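Local structure of transmembrane oligosaccharyl transferase (Archaeoglobus fulgidus, 3WAJ) at residues K26-P32 / A489-S494; Y73-G77 / K602-K606; F542-I548 / R563-A567. The protein is a membrane-embedded archaeal oligosaccharyl transferase of the STT3/AglB family, with a helical transmembrane region of the GT-C type followed by a large C-terminal globular part. All coordinates share one frame. Residue numbers count along the deposited sequence, not the author numbering.

Interaction 1 of 3, residues K26-P32 / A489-S494; sequences KLRILNP and ADAQSS
Two helix ends of the membrane region meet, from helices 19-30 and 474-491. Residues 26-30 finish in a wider pi-type turn, with Asn31 N bonded to Lys26 O at 2.9 Å; residues 492-494 keep helical phi/psi without the regular bonds. Nearest CA pairs are Leu27 with Ser493 (5.8 Å) and Pro32 with Ser494 (4.5 Å). Polar groups gather around the Asn31 amide: its OD1 accepts from Lys26 NZ at 2.6 Å, while its ND2 gives a weak bond to Asp490 OD1 at 3.2 Å (N-H...O 145°). With Lys26 and Asp490 both at chi1 t, Lys26 NZ also forms a long salt bridge to Asp490 OD1, 3.7 Å. Gln492 NE2 bonds to Leu379 O and its OE1 to Gly149 N. Ser494 OG, chi1 p, turns back weakly to Ala491 O at 3.2 Å. Leu27 CD2 touches Ala489 CB, 3.8 Å. Pro32 occupies the N-cap position of helix 33-36. Around these two helix ends, helix 150-153 packs on Arg28 and Ser493, and helix 102-118 on Arg28 and Ile29.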
# COMPACT_ATOMS: atom_id res chain seq x y z
N LYS A 26 19.00 9.75 -13.81
CA LYS A 26 18.22 9.72 -15.05
C LYS A 26 17.01 8.82 -14.85
O LYS A 26 15.89 9.19 -15.18
CB LYS A 26 19.08 9.23 -16.23
CG LYS A 26 18.37 9.19 -17.59
CD LYS A 26 17.83 7.79 -17.90
CE LYS A 26 17.28 7.68 -19.32
NZ LYS A 26 16.18 8.61 -19.63
N LEU A 27 17.26 7.64 -14.29
CA LEU A 27 16.21 6.66 -14.02
C LEU A 27 15.24 7.11 -12.92
O LEU A 27 14.03 6.95 -13.05
CB LEU A 27 16.83 5.30 -13.66
CG LEU A 27 16.74 4.18 -14.71
CD1 LEU A 27 16.82 4.74 -16.11
CD2 LEU A 27 17.81 3.13 -14.48
N ARG A 28 15.74 7.69 -11.84
CA ARG A 28 14.85 7.94 -10.69
C ARG A 28 14.25 9.33 -10.57
O ARG A 28 13.18 9.50 -9.98
CB ARG A 28 15.54 7.51 -9.40
CG ARG A 28 15.67 6.01 -9.29
CD ARG A 28 16.97 5.60 -8.63
NE ARG A 28 17.28 4.20 -8.92
CZ ARG A 28 17.29 3.26 -8.00
NH1 ARG A 28 17.05 3.58 -6.75
NH2 ARG A 28 17.57 2.00 -8.32
N ILE A 29 14.92 10.33 -11.13
CA ILE A 29 14.45 11.71 -11.04
C ILE A 29 13.91 12.21 -12.38
O ILE A 29 12.89 12.89 -12.44
CB ILE A 29 15.58 12.64 -10.53
CG1 ILE A 29 16.06 12.15 -9.16
CG2 ILE A 29 15.13 14.10 -10.49
CD1 ILE A 29 16.80 13.19 -8.36
N LEU A 30 14.59 11.85 -13.47
CA LEU A 30 14.29 12.38 -14.80
C LEU A 30 13.18 11.63 -15.55
O LEU A 30 12.26 12.24 -16.08
CB LEU A 30 15.55 12.41 -15.67
CG LEU A 30 16.36 13.70 -15.78
CD1 LEU A 30 16.35 14.52 -14.50
CD2 LEU A 30 17.78 13.36 -16.21
N ASN A 31 13.30 10.31 -15.61
CA ASN A 31 12.28 9.49 -16.27
C ASN A 31 10.82 9.74 -15.84
O ASN A 31 9.96 9.94 -16.70
CB ASN A 31 12.65 8.01 -16.18
CG ASN A 31 13.44 7.54 -17.37
OD1 ASN A 31 14.52 8.08 -17.66
ND2 ASN A 31 12.92 6.55 -18.09
N PRO A 32 10.53 9.74 -14.51
CA PRO A 32 9.11 9.91 -14.16
C PRO A 32 8.75 11.36 -13.83
O PRO A 32 7.66 11.59 -13.31
CB PRO A 32 8.98 9.05 -12.91
CG PRO A 32 10.30 9.26 -12.21
CD PRO A 32 11.34 9.43 -13.32
N ALA A 489 14.52 -1.36 -16.53
CA ALA A 489 14.71 -0.27 -15.59
C ALA A 489 14.35 1.09 -16.17
O ALA A 489 13.92 1.98 -15.45
CB ALA A 489 16.13 -0.25 -15.12
N ASP A 490 14.55 1.27 -17.47
CA ASP A 490 14.14 2.51 -18.12
C ASP A 490 12.63 2.52 -18.38
O ASP A 490 11.95 3.53 -18.18
CB ASP A 490 14.93 2.73 -19.41
CG ASP A 490 14.63 4.06 -20.04
OD1 ASP A 490 15.25 5.07 -19.62
OD2 ASP A 490 13.76 4.11 -20.94
N ALA A 491 12.10 1.37 -18.80
CA ALA A 491 10.68 1.24 -19.12
C ALA A 491 9.77 1.25 -17.89
O ALA A 491 8.60 1.60 -17.99
CB ALA A 491 10.43 -0.01 -19.92
N GLN A 492 10.30 0.83 -16.74
CA GLN A 492 9.51 0.82 -15.51
C GLN A 492 9.63 2.12 -14.73
O GLN A 492 8.85 2.39 -13.84
CB GLN A 492 9.95 -0.33 -14.61
CG GLN A 492 9.66 -1.71 -15.13
CD GLN A 492 10.24 -2.78 -14.22
OE1 GLN A 492 10.81 -2.48 -13.17
NE2 GLN A 492 10.09 -4.05 -14.62
N SER A 493 10.62 2.92 -15.09
CA SER A 493 10.99 4.12 -14.35
C SER A 493 10.27 5.33 -14.91
O SER A 493 10.36 6.44 -14.36
CB SER A 493 12.50 4.30 -14.47
OG SER A 493 12.89 5.59 -14.07
N SER A 494 9.56 5.13 -16.01
CA SER A 494 8.98 6.25 -16.74
C SER A 494 7.54 6.56 -16.34
O SER A 494 7.02 7.63 -16.65
CB SER A 494 9.12 6.05 -18.25
OG SER A 494 8.66 4.77 -18.65

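Interaction 2 of 3, residues Y73-G77 / K602-K606; sequences YYPYG and KLNVK
Residues 73-77 form a tight loop between strands 68-69 and 78-79, turned by a cis peptide before Pro75 and closed where Tyr73 O accepts from Tyr76 N (2.7 Å) and Gly77 N (3.0 Å). Facing it is a Schellman motif that ends helix 593-602: Asn604, at phi/psi 53/48, is its C-prime residue, with Val605 N bonded to Ala600 O and Asn604 N to Glu601 O. The chain then enters strand 605-611. Closest in backbone are Pro75 and Leu603, CA to CA 6.2 Å. Gly77, at phi/psi 92/158, has angles at which a CB would jam against the preceding carbonyl. Leu603, chi1 m and chi2 t, puts CD2 3.9 Å from Pro75 CD and 4.2 Å from Tyr76 CE2, an apolar contact between the loop and the helix end. Tyr74, chi1 t, lays its ring alongside the helix end, so that Leu603 O meets the ring edge 3.1 Å from CE2. This joins a loop of the STT3 N-terminal region to the AglB core region. Tyr74 OH also bonds to Thr544 OG1, and Asn604 ND2 weakly to Thr544 O; across the contact, Asn604 ND2, with chi1 t, donates to Tyr74 OH at 2.8 Å and 162°.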
# COMPACT_ATOMS: atom_id res chain seq x y z
N TYR A 73 -8.43 5.46 10.67
CA TYR A 73 -9.16 4.35 11.28
C TYR A 73 -10.29 4.87 12.19
O TYR A 73 -10.45 4.46 13.35
CB TYR A 73 -8.18 3.40 12.02
CG TYR A 73 -8.81 2.17 12.65
CD1 TYR A 73 -10.00 1.63 12.16
CD2 TYR A 73 -8.22 1.56 13.75
CE1 TYR A 73 -10.58 0.52 12.75
CE2 TYR A 73 -8.80 0.45 14.36
CZ TYR A 73 -9.98 -0.07 13.86
OH TYR A 73 -10.55 -1.17 14.46
N TYR A 74 -11.09 5.78 11.65
CA TYR A 74 -12.17 6.39 12.41
C TYR A 74 -13.26 5.38 12.78
O TYR A 74 -13.66 4.56 11.96
CB TYR A 74 -12.76 7.54 11.60
CG TYR A 74 -13.78 8.37 12.34
CD1 TYR A 74 -13.40 9.41 13.19
CD2 TYR A 74 -15.14 8.14 12.16
CE1 TYR A 74 -14.35 10.18 13.85
CE2 TYR A 74 -16.09 8.89 12.82
CZ TYR A 74 -15.70 9.91 13.67
OH TYR A 74 -16.66 10.68 14.32
N PRO A 75 -13.77 5.47 14.02
CA PRO A 75 -13.40 6.45 15.04
C PRO A 75 -12.52 5.87 16.13
O PRO A 75 -12.74 6.19 17.30
CB PRO A 75 -14.75 6.78 15.67
CG PRO A 75 -15.41 5.37 15.72
CD PRO A 75 -14.93 4.66 14.44
N TYR A 76 -11.56 5.02 15.77
CA TYR A 76 -10.70 4.41 16.79
C TYR A 76 -9.31 5.03 16.83
O TYR A 76 -8.73 5.22 17.90
CB TYR A 76 -10.58 2.89 16.58
CG TYR A 76 -11.92 2.19 16.56
CD1 TYR A 76 -12.53 1.78 17.75
CD2 TYR A 76 -12.58 1.93 15.36
CE1 TYR A 76 -13.76 1.13 17.74
CE2 TYR A 76 -13.83 1.29 15.35
CZ TYR A 76 -14.39 0.89 16.54
OH TYR A 76 -15.60 0.26 16.54
N GLY A 77 -8.76 5.34 15.67
CA GLY A 77 -7.40 5.85 15.62
C GLY A 77 -6.42 4.71 15.42
O GLY A 77 -6.73 3.55 15.73
N LYS A 602 -22.72 3.12 13.77
CA LYS A 602 -21.61 2.68 14.62
C LYS A 602 -20.33 3.44 14.38
O LYS A 602 -19.59 3.72 15.32
CB LYS A 602 -21.32 1.18 14.42
CG LYS A 602 -22.41 0.26 14.94
CD LYS A 602 -22.51 0.29 16.46
CE LYS A 602 -23.85 -0.28 16.92
NZ LYS A 602 -24.18 0.02 18.36
N LEU A 603 -20.05 3.76 13.11
CA LEU A 603 -18.81 4.43 12.75
C LEU A 603 -19.03 5.91 12.53
O LEU A 603 -18.13 6.63 12.10
CB LEU A 603 -18.18 3.78 11.52
CG LEU A 603 -18.05 2.26 11.66
CD1 LEU A 603 -17.80 1.59 10.31
CD2 LEU A 603 -16.95 1.90 12.66
N ASN A 604 -20.25 6.35 12.82
CA ASN A 604 -20.57 7.77 12.75
C ASN A 604 -20.20 8.37 11.38
O ASN A 604 -19.55 9.42 11.30
CB ASN A 604 -19.81 8.50 13.86
CG ASN A 604 -20.33 9.89 14.10
OD1 ASN A 604 -21.54 10.13 14.04
ND2 ASN A 604 -19.41 10.83 14.36
N VAL A 605 -20.59 7.70 10.29
CA VAL A 605 -20.19 8.25 9.00
C VAL A 605 -21.15 9.35 8.54
O VAL A 605 -22.35 9.29 8.80
CB VAL A 605 -19.98 7.17 7.89
CG1 VAL A 605 -19.95 5.77 8.47
CG2 VAL A 605 -21.01 7.30 6.79
N LYS A 606 -20.59 10.36 7.89
CA LYS A 606 -21.40 11.41 7.30
C LYS A 606 -21.20 11.49 5.77
O LYS A 606 -22.05 12.00 5.04
CB LYS A 606 -21.08 12.75 7.97
CG LYS A 606 -22.06 13.83 7.57
CD LYS A 606 -21.72 15.22 8.13
CE LYS A 606 -22.96 16.11 7.99
NZ LYS A 606 -22.61 17.55 7.90

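Interaction 3 of 3, residues F542-I548 / R563-A567; sequences FETYGVI and RMPIA
Strand 546-548 and the weakly bonded strand about 564-565 run parallel in a beta-alpha-beta unit whose crossover is helix 554-561. First, Arg563 CB lies 3.6 Å from Val547 CG2, and Arg563 NE donates to Tyr545 OH (3.0 Å, 137°), a hydroxyl also bonded to Pro515 O, while Arg563 NH2 reaches Thr514 O. At Met564, N donates to water 1 (2.8 Å), which donates to Tyr545 O (2.6 Å). Met564 O accepts from Val547 N at 2.8 Å and 157°; Met564 CE, with chi1 m and chi2 t, extends to Phe542 CZ at 4.4 Å. Pro565 pairs with Val547, CA to CA 4.7 Å, and their side chains share one face of the sheet; Pro565 CA makes a CA-H...O contact of 3.2 Å with Val547 O. Ile566 N donates to Val547 O at 3.0 Å and 158°. Ile566 CD1 lies 3.6 Å from Gly546 CA, where a CB would clash, and Ile566 CG2 3.9 Å from Ile548 CD1. Ala567 N donates to water 2 (3.0 Å), itself bonded to Val547 O (2.9 Å). In this parallel pattern Pro565 N takes no part toward strand 546-548, so the proline costs the pairing no bond, and water extends it at both ends.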
# COMPACT_ATOMS: atom_id res chain seq x y z
N PHE A 542 -13.49 17.37 19.65
CA PHE A 542 -14.60 18.08 19.05
C PHE A 542 -15.55 17.12 18.34
O PHE A 542 -15.27 15.95 18.09
CB PHE A 542 -14.12 19.18 18.09
CG PHE A 542 -13.50 18.66 16.79
CD1 PHE A 542 -12.28 17.97 16.79
CD2 PHE A 542 -14.12 18.88 15.56
CE1 PHE A 542 -11.70 17.50 15.60
CE2 PHE A 542 -13.55 18.43 14.37
CZ PHE A 542 -12.34 17.74 14.39
N GLU A 543 -16.70 17.69 18.03
CA GLU A 543 -17.77 17.10 17.26
C GLU A 543 -17.27 16.62 15.86
O GLU A 543 -17.09 17.42 14.95
CB GLU A 543 -18.86 18.19 17.19
CG GLU A 543 -18.31 19.71 17.21
CD GLU A 543 -17.88 20.32 18.60
OE1 GLU A 543 -17.26 21.42 18.65
OE2 GLU A 543 -18.15 19.73 19.66
N THR A 544 -17.04 15.32 15.69
CA THR A 544 -16.47 14.79 14.43
C THR A 544 -17.40 13.92 13.57
O THR A 544 -18.48 13.53 14.01
CB THR A 544 -15.18 13.97 14.69
OG1 THR A 544 -15.48 12.84 15.52
CG2 THR A 544 -14.09 14.83 15.31
N TYR A 545 -16.96 13.57 12.37
CA TYR A 545 -17.68 12.60 11.53
C TYR A 545 -16.72 11.77 10.70
O TYR A 545 -15.57 12.17 10.48
CB TYR A 545 -18.73 13.28 10.62
CG TYR A 545 -18.17 14.38 9.73
CD1 TYR A 545 -17.42 14.07 8.60
CD2 TYR A 545 -18.40 15.72 10.02
CE1 TYR A 545 -16.90 15.07 7.79
CE2 TYR A 545 -17.89 16.73 9.21
CZ TYR A 545 -17.14 16.40 8.10
OH TYR A 545 -16.62 17.39 7.29
N GLY A 546 -17.18 10.61 10.22
CA GLY A 546 -16.31 9.74 9.46
C GLY A 546 -16.63 9.73 7.98
O GLY A 546 -17.76 10.03 7.55
N VAL A 547 -15.62 9.38 7.20
CA VAL A 547 -15.72 9.27 5.77
C VAL A 547 -15.45 7.81 5.39
O VAL A 547 -14.35 7.28 5.62
CB VAL A 547 -14.71 10.18 5.10
CG1 VAL A 547 -14.80 10.05 3.55
CG2 VAL A 547 -14.94 11.62 5.53
N ILE A 548 -16.46 7.16 4.81
CA ILE A 548 -16.34 5.74 4.50
C ILE A 548 -16.07 5.46 3.01
O ILE A 548 -16.73 5.98 2.12
CB ILE A 548 -17.55 4.94 5.01
CG1 ILE A 548 -17.23 3.44 5.00
CG2 ILE A 548 -18.79 5.22 4.18
CD1 ILE A 548 -18.02 2.66 6.03
N ARG A 563 -10.02 14.82 6.03
CA ARG A 563 -11.17 14.24 6.72
C ARG A 563 -10.77 12.88 7.29
O ARG A 563 -9.67 12.41 7.05
CB ARG A 563 -12.39 14.14 5.80
CG ARG A 563 -12.94 15.51 5.41
CD ARG A 563 -13.28 16.40 6.63
NE ARG A 563 -13.81 17.71 6.22
CZ ARG A 563 -13.07 18.79 6.00
NH1 ARG A 563 -11.75 18.74 6.16
NH2 ARG A 563 -13.64 19.93 5.61
N MET A 564 -11.66 12.25 8.05
CA MET A 564 -11.25 11.05 8.77
C MET A 564 -11.85 9.78 8.19
O MET A 564 -13.05 9.54 8.31
CB MET A 564 -11.60 11.19 10.25
CG MET A 564 -11.08 12.47 10.89
SD MET A 564 -11.65 12.59 12.60
CE MET A 564 -10.54 13.86 13.27
N PRO A 565 -11.00 8.94 7.57
CA PRO A 565 -11.49 7.70 6.94
C PRO A 565 -11.72 6.59 7.94
O PRO A 565 -10.97 6.42 8.93
CB PRO A 565 -10.33 7.32 6.00
CG PRO A 565 -9.10 7.83 6.71
CD PRO A 565 -9.56 9.15 7.33
N ILE A 566 -12.77 5.83 7.68
CA ILE A 566 -13.10 4.64 8.46
C ILE A 566 -12.04 3.54 8.25
O ILE A 566 -11.69 2.78 9.17
CB ILE A 566 -14.51 4.15 8.04
CG1 ILE A 566 -15.57 4.69 9.00
CG2 ILE A 566 -14.58 2.61 7.88
CD1 ILE A 566 -15.91 6.18 8.79
N ALA A 567 -11.52 3.46 7.02
CA ALA A 567 -10.59 2.39 6.67
C ALA A 567 -9.27 2.91 6.06
O ALA A 567 -9.24 3.98 5.45
CB ALA A 567 -11.26 1.36 5.76
O HOH W 1 -14.00 13.58 8.95
O HOH W 2 -12.89 4.91 4.73

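In the fold
Interactions 2 and 3 form one buried cluster, their centres 5 Å apart, while interaction 1 lies across the chain's centre, about 40 Å and 37 Å from them between centres. Along the chain interaction 1 closes before interaction 3 opens; its segments alternate with those of interaction 2, whose two segments bracket interaction 3. Strands 564-565, 546-548 and 605-611 are successive neighbours in one mixed sheet. Interaction 3 pairs its edge; interaction 2 sets the 73-77 loop against the start of strand 605-611, and Tyr74 N, probably bonded to Pro565 O at 2.8 Å, reaches edge strand 564-565, so an N-terminal loop docks on the C-terminal sheet. Interaction 1 instead ties two membrane helices from opposite ends of that region's sequence.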